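Local coordinates for major Capsid Protein VP1 (Chimpanzee polyomavirus Bob, PDB 6Y9I) that forms the pentameric capsomers of the viral outer shell and probably binds glycan receptors on the host cell surface, at residues 102-114 against 119-131. Sequence-based numbering, arbitrary orientation. Where two conformers were deposited one is given.
Sequences GSLISVHLLEAKM and GGDGPSQPIEGMN
The flat amide of Gln125 meets the aliphatic part of Lys113, the two side chains crossing so that NE2 lies 3.2 Å from Lys113 CE, while the ammonium group beyond forms a salt bridge with Glu270. Two proline rings flank Val107: CB of Pro123 packs against its CB at 3.5 Å, and CB of Pro126 touches its CG1. One face of the His108 ring carries Ser106 OG, 3.2 Å above its centre; that hydroxyl accepts from His108 N in an ST turn.

Ser124 is held through its backbone N and its hydroxyl. Its N donates to Val107 O (2.7 Å), and OG stands between the backbone N and the carbonyl carbon (chi1 83°), where it accepts from Leu109 N and donates to Gln125 O. Gln125 N reaches Lys113 O at 2.8 Å. At one end Gly122 N makes a weak hydrogen bond to Met114 SD; at the other a water accepts from Ile127 N and donates to Leu104 O and Ser106 O, and the CD1 methyls of Ile127 and Leu109 pack together.

These bonds, with a single beta bridge between Met114 and Ser124, join two parts of the long loop between strands 87-98 and 131-138 of the VP1 jelly roll, which also packs against a neighbouring subunit of the pentamer.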
loop_
_atom_site.group_PDB
_atom_site.type_symbol
_atom_site.label_atom_id
_atom_site.label_comp_id
_atom_site.label_asym_id
_atom_site.label_seq_id
_atom_site.Cartn_x
_atom_site.Cartn_y
_atom_site.Cartn_z
ATOM N N GLY A 102 -6.115 -7.084 18.828
ATOM C CA GLY A 102 -5.471 -8.377 19.095
ATOM C C GLY A 102 -6.437 -9.543 19.033
ATOM O O GLY A 102 -6.021 -10.612 18.564
ATOM N N SER A 103 -7.685 -9.350 19.465
ATOM C CA SER A 103 -8.781 -10.362 19.403
ATOM C C SER A 103 -9.000 -10.855 17.967
ATOM O O SER A 103 -9.418 -11.999 17.767
ATOM C CB SER A 103 -10.059 -9.840 20.059
ATOM O OG SER A 103 -10.803 -8.958 19.221
ATOM N N LEU A 104 -8.615 -10.082 16.970
ATOM C CA LEU A 104 -8.846 -10.468 15.564
ATOM C C LEU A 104 -7.849 -11.531 15.084
ATOM O O LEU A 104 -8.018 -11.968 13.927
ATOM C CB LEU A 104 -8.785 -9.201 14.701
ATOM C CG LEU A 104 -9.774 -8.103 15.071
ATOM C CD1 LEU A 104 -9.547 -6.892 14.191
ATOM C CD2 LEU A 104 -11.233 -8.575 14.969
ATOM N N ILE A 105 -6.865 -11.953 15.891
ATOM C CA ILE A 105 -5.955 -13.084 15.523
ATOM C C ILE A 105 -6.677 -14.426 15.710
ATOM O O ILE A 105 -6.179 -15.405 15.153
ATOM C CB ILE A 105 -4.609 -13.080 16.284
ATOM C CG1 ILE A 105 -4.771 -13.566 17.730
ATOM C CG2 ILE A 105 -3.943 -11.703 16.203
ATOM C CD1 ILE A 105 -3.474 -13.947 18.443
ATOM N N SER A 106 -7.813 -14.501 16.421
ATOM C CA SER A 106 -8.458 -15.797 16.765
ATOM C C SER A 106 -8.700 -16.628 15.506
ATOM O O SER A 106 -9.334 -16.118 14.548
ATOM C CB SER A 106 -9.749 -15.668 17.510
ATOM O OG SER A 106 -10.251 -16.972 17.820
ATOM N N VAL A 107 -8.258 -17.885 15.539
ATOM C CA VAL A 107 -8.577 -18.881 14.487
ATOM C C VAL A 107 -9.285 -20.058 15.177
ATOM O O VAL A 107 -9.238 -21.167 14.660
ATOM C CB VAL A 107 -7.341 -19.251 13.644
ATOM C CG1 VAL A 107 -6.821 -18.054 12.864
ATOM C CG2 VAL A 107 -6.192 -19.826 14.451
ATOM N N HIS A 108 -10.058 -19.765 16.228
ATOM C CA HIS A 108 -10.967 -20.742 16.893
ATOM C C HIS A 108 -12.324 -20.067 17.142
ATOM O O HIS A 108 -12.909 -20.229 18.200
ATOM C CB HIS A 108 -10.302 -21.316 18.139
ATOM C CG HIS A 108 -9.748 -20.276 19.042
ATOM N ND1 HIS A 108 -10.554 -19.494 19.835
ATOM C CD2 HIS A 108 -8.473 -19.915 19.311
ATOM C CE1 HIS A 108 -9.799 -18.650 20.516
ATOM N NE2 HIS A 108 -8.522 -18.913 20.236
ATOM N N LEU A 109 -12.796 -19.337 16.147
ATOM C CA LEU A 109 -14.085 -18.610 16.188
ATOM C C LEU A 109 -15.244 -19.618 16.263
ATOM O O LEU A 109 -15.385 -20.484 15.396
ATOM C CB LEU A 109 -14.169 -17.696 14.957
ATOM C CG LEU A 109 -13.278 -16.447 14.973
ATOM C CD1 LEU A 109 -13.449 -15.642 13.697
ATOM C CD2 LEU A 109 -13.582 -15.569 16.156
ATOM N N LEU A 110 -16.075 -19.484 17.293
ATOM C CA LEU A 110 -17.265 -20.347 17.503
ATOM C C LEU A 110 -18.161 -20.277 16.261
ATOM O O LEU A 110 -18.421 -19.175 15.763
ATOM C CB LEU A 110 -18.008 -19.891 18.759
ATOM C CG LEU A 110 -17.401 -20.388 20.065
ATOM C CD1 LEU A 110 -17.930 -19.594 21.245
ATOM C CD2 LEU A 110 -17.688 -21.861 20.250
ATOM N N GLU A 111 -18.571 -21.449 15.784
ATOM C CA GLU A 111 -19.493 -21.652 14.643
ATOM C C GLU A 111 -18.811 -21.338 13.307
ATOM O O GLU A 111 -19.481 -21.498 12.287
ATOM C CB GLU A 111 -20.770 -20.828 14.814
ATOM C CG GLU A 111 -21.659 -21.382 15.907
ATOM C CD GLU A 111 -22.996 -20.680 16.054
ATOM O OE1 GLU A 111 -23.391 -19.960 15.131
ATOM O OE2 GLU A 111 -23.640 -20.882 17.078
ATOM N N ALA A 112 -17.520 -21.000 13.274
ATOM C CA ALA A 112 -16.887 -20.445 12.051
ATOM C C ALA A 112 -16.384 -21.580 11.147
ATOM O O ALA A 112 -15.969 -22.607 11.651
ATOM C CB ALA A 112 -15.792 -19.480 12.397
ATOM N N LYS A 113 -16.470 -21.372 9.840
ATOM C CA LYS A 113 -15.949 -22.251 8.763
ATOM C C LYS A 113 -14.487 -22.627 9.048
ATOM O O LYS A 113 -13.675 -21.751 9.420
ATOM C CB LYS A 113 -16.084 -21.520 7.420
ATOM C CG LYS A 113 -15.683 -22.311 6.186
ATOM C CD LYS A 113 -15.835 -21.500 4.906
ATOM C CE LYS A 113 -15.070 -22.064 3.717
ATOM N NZ LYS A 113 -15.806 -23.167 3.037
ATOM N N MET A 114 -14.146 -23.889 8.824
ATOM C CA MET A 114 -12.775 -24.418 8.972
ATOM C C MET A 114 -11.971 -24.057 7.716
ATOM O O MET A 114 -12.421 -24.331 6.585
ATOM C CB MET A 114 -12.805 -25.942 9.147
ATOM C CG MET A 114 -11.436 -26.553 9.177
ATOM S SD MET A 114 -11.510 -28.361 9.488
ATOM C CE MET A 114 -12.104 -28.942 7.894
ATOM N N GLY A 119 -11.928 -33.423 5.721
ATOM C CA GLY A 119 -11.154 -34.431 6.471
ATOM C C GLY A 119 -10.018 -33.821 7.288
ATOM O O GLY A 119 -9.423 -34.562 8.136
ATOM N N GLY A 120 -9.704 -32.539 7.058
ATOM C CA GLY A 120 -8.693 -31.808 7.847
ATOM C C GLY A 120 -9.221 -31.420 9.218
ATOM O O GLY A 120 -10.391 -31.741 9.585
ATOM N N ASP A 121 -8.390 -30.735 9.980
ATOM C CA ASP A 121 -8.711 -30.267 11.357
ATOM C C ASP A 121 -7.943 -28.961 11.507
ATOM O O ASP A 121 -7.034 -28.854 12.357
ATOM C CB ASP A 121 -8.376 -31.317 12.416
ATOM C CG ASP A 121 -8.890 -30.978 13.805
ATOM O OD1 ASP A 121 -9.704 -30.002 13.939
ATOM O OD2 ASP A 121 -8.467 -31.683 14.754
ATOM N N GLY A 122 -8.264 -28.038 10.615
ATOM C CA GLY A 122 -7.534 -26.777 10.467
ATOM C C GLY A 122 -8.095 -25.754 11.432
ATOM O O GLY A 122 -9.058 -26.023 12.154
ATOM N N PRO A 123 -7.564 -24.524 11.381
ATOM C CA PRO A 123 -8.087 -23.434 12.179
ATOM C C PRO A 123 -9.406 -22.967 11.554
ATOM O O PRO A 123 -9.724 -23.329 10.417
ATOM C CB PRO A 123 -6.995 -22.371 12.020
ATOM C CG PRO A 123 -6.510 -22.556 10.617
ATOM C CD PRO A 123 -6.596 -24.049 10.380
ATOM N N SER A 124 -10.165 -22.163 12.282
ATOM C CA SER A 124 -11.282 -21.429 11.651
ATOM C C SER A 124 -10.702 -20.383 10.716
ATOM O O SER A 124 -9.523 -19.950 10.896
ATOM C CB SER A 124 -12.215 -20.794 12.650
ATOM O OG SER A 124 -11.702 -19.550 13.079
ATOM N N GLN A 125 -11.510 -19.964 9.750
ATOM C CA GLN A 125 -11.242 -18.690 9.049
ATOM C C GLN A 125 -11.321 -17.617 10.123
ATOM O O GLN A 125 -12.226 -17.640 10.939
ATOM C CB GLN A 125 -12.238 -18.417 7.924
ATOM C CG GLN A 125 -11.811 -18.968 6.588
ATOM C CD GLN A 125 -12.935 -18.773 5.603
ATOM O OE1 GLN A 125 -13.598 -17.738 5.597
ATOM N NE2 GLN A 125 -13.160 -19.784 4.777
ATOM N N PRO A 126 -10.349 -16.696 10.181
ATOM C CA PRO A 126 -10.393 -15.593 11.128
ATOM C C PRO A 126 -11.296 -14.478 10.579
ATOM O O PRO A 126 -11.730 -14.558 9.445
ATOM C CB PRO A 126 -8.949 -15.118 11.153
ATOM C CG PRO A 126 -8.515 -15.323 9.670
ATOM C CD PRO A 126 -9.173 -16.630 9.286
ATOM N N ILE A 127 -11.547 -13.459 11.384
ATOM C CA ILE A 127 -12.217 -12.226 10.903
ATOM C C ILE A 127 -11.411 -11.677 9.714
ATOM O O ILE A 127 -10.191 -11.520 9.827
ATOM C CB ILE A 127 -12.401 -11.202 12.031
ATOM C CG1 ILE A 127 -13.200 -11.782 13.203
ATOM C CG2 ILE A 127 -13.044 -9.935 11.497
ATOM C CD1 ILE A 127 -14.619 -12.164 12.862
ATOM N N GLU A 128 -12.093 -11.448 8.587
ATOM C CA GLU A 128 -11.518 -10.790 7.398
ATOM C C GLU A 128 -12.630 -10.145 6.572
ATOM O O GLU A 128 -13.804 -10.286 6.914
ATOM C CB GLU A 128 -10.687 -11.799 6.598
ATOM C CG GLU A 128 -11.440 -13.032 6.120
ATOM C CD GLU A 128 -10.515 -14.092 5.500
ATOM O OE1 GLU A 128 -9.286 -14.025 5.749
ATOM O OE2 GLU A 128 -11.010 -14.961 4.735
ATOM N N GLY A 129 -12.273 -9.480 5.493
ATOM C CA GLY A 129 -13.261 -8.894 4.573
ATOM C C GLY A 129 -13.506 -7.440 4.912
ATOM O O GLY A 129 -12.603 -6.806 5.486
ATOM N N MET A 130 -14.678 -6.923 4.560
ATOM C CA MET A 130 -14.905 -5.456 4.513
ATOM C C MET A 130 -14.633 -4.826 5.883
ATOM O O MET A 130 -15.015 -5.400 6.934
ATOM C CB MET A 130 -16.294 -5.076 3.999
ATOM C CG MET A 130 -17.415 -5.782 4.688
ATOM S SD MET A 130 -18.518 -6.444 3.442
ATOM C CE MET A 130 -17.712 -7.995 3.074
ATOM N N ASN A 131 -13.898 -3.718 5.823
ATOM C CA ASN A 131 -13.446 -2.876 6.941
ATOM C C ASN A 131 -14.009 -1.495 6.651
ATOM O O ASN A 131 -13.770 -0.978 5.519
ATOM C CB ASN A 131 -11.914 -2.895 7.062
ATOM C CG ASN A 131 -11.438 -3.893 8.090
ATOM O OD1 ASN A 131 -10.948 -3.501 9.158
ATOM N ND2 ASN A 131 -11.628 -5.177 7.796
HETATM O O HOH W 1 -10.185 -13.652 14.001
HETATM O O HOH W 2 -7.813 -11.679 10.897
#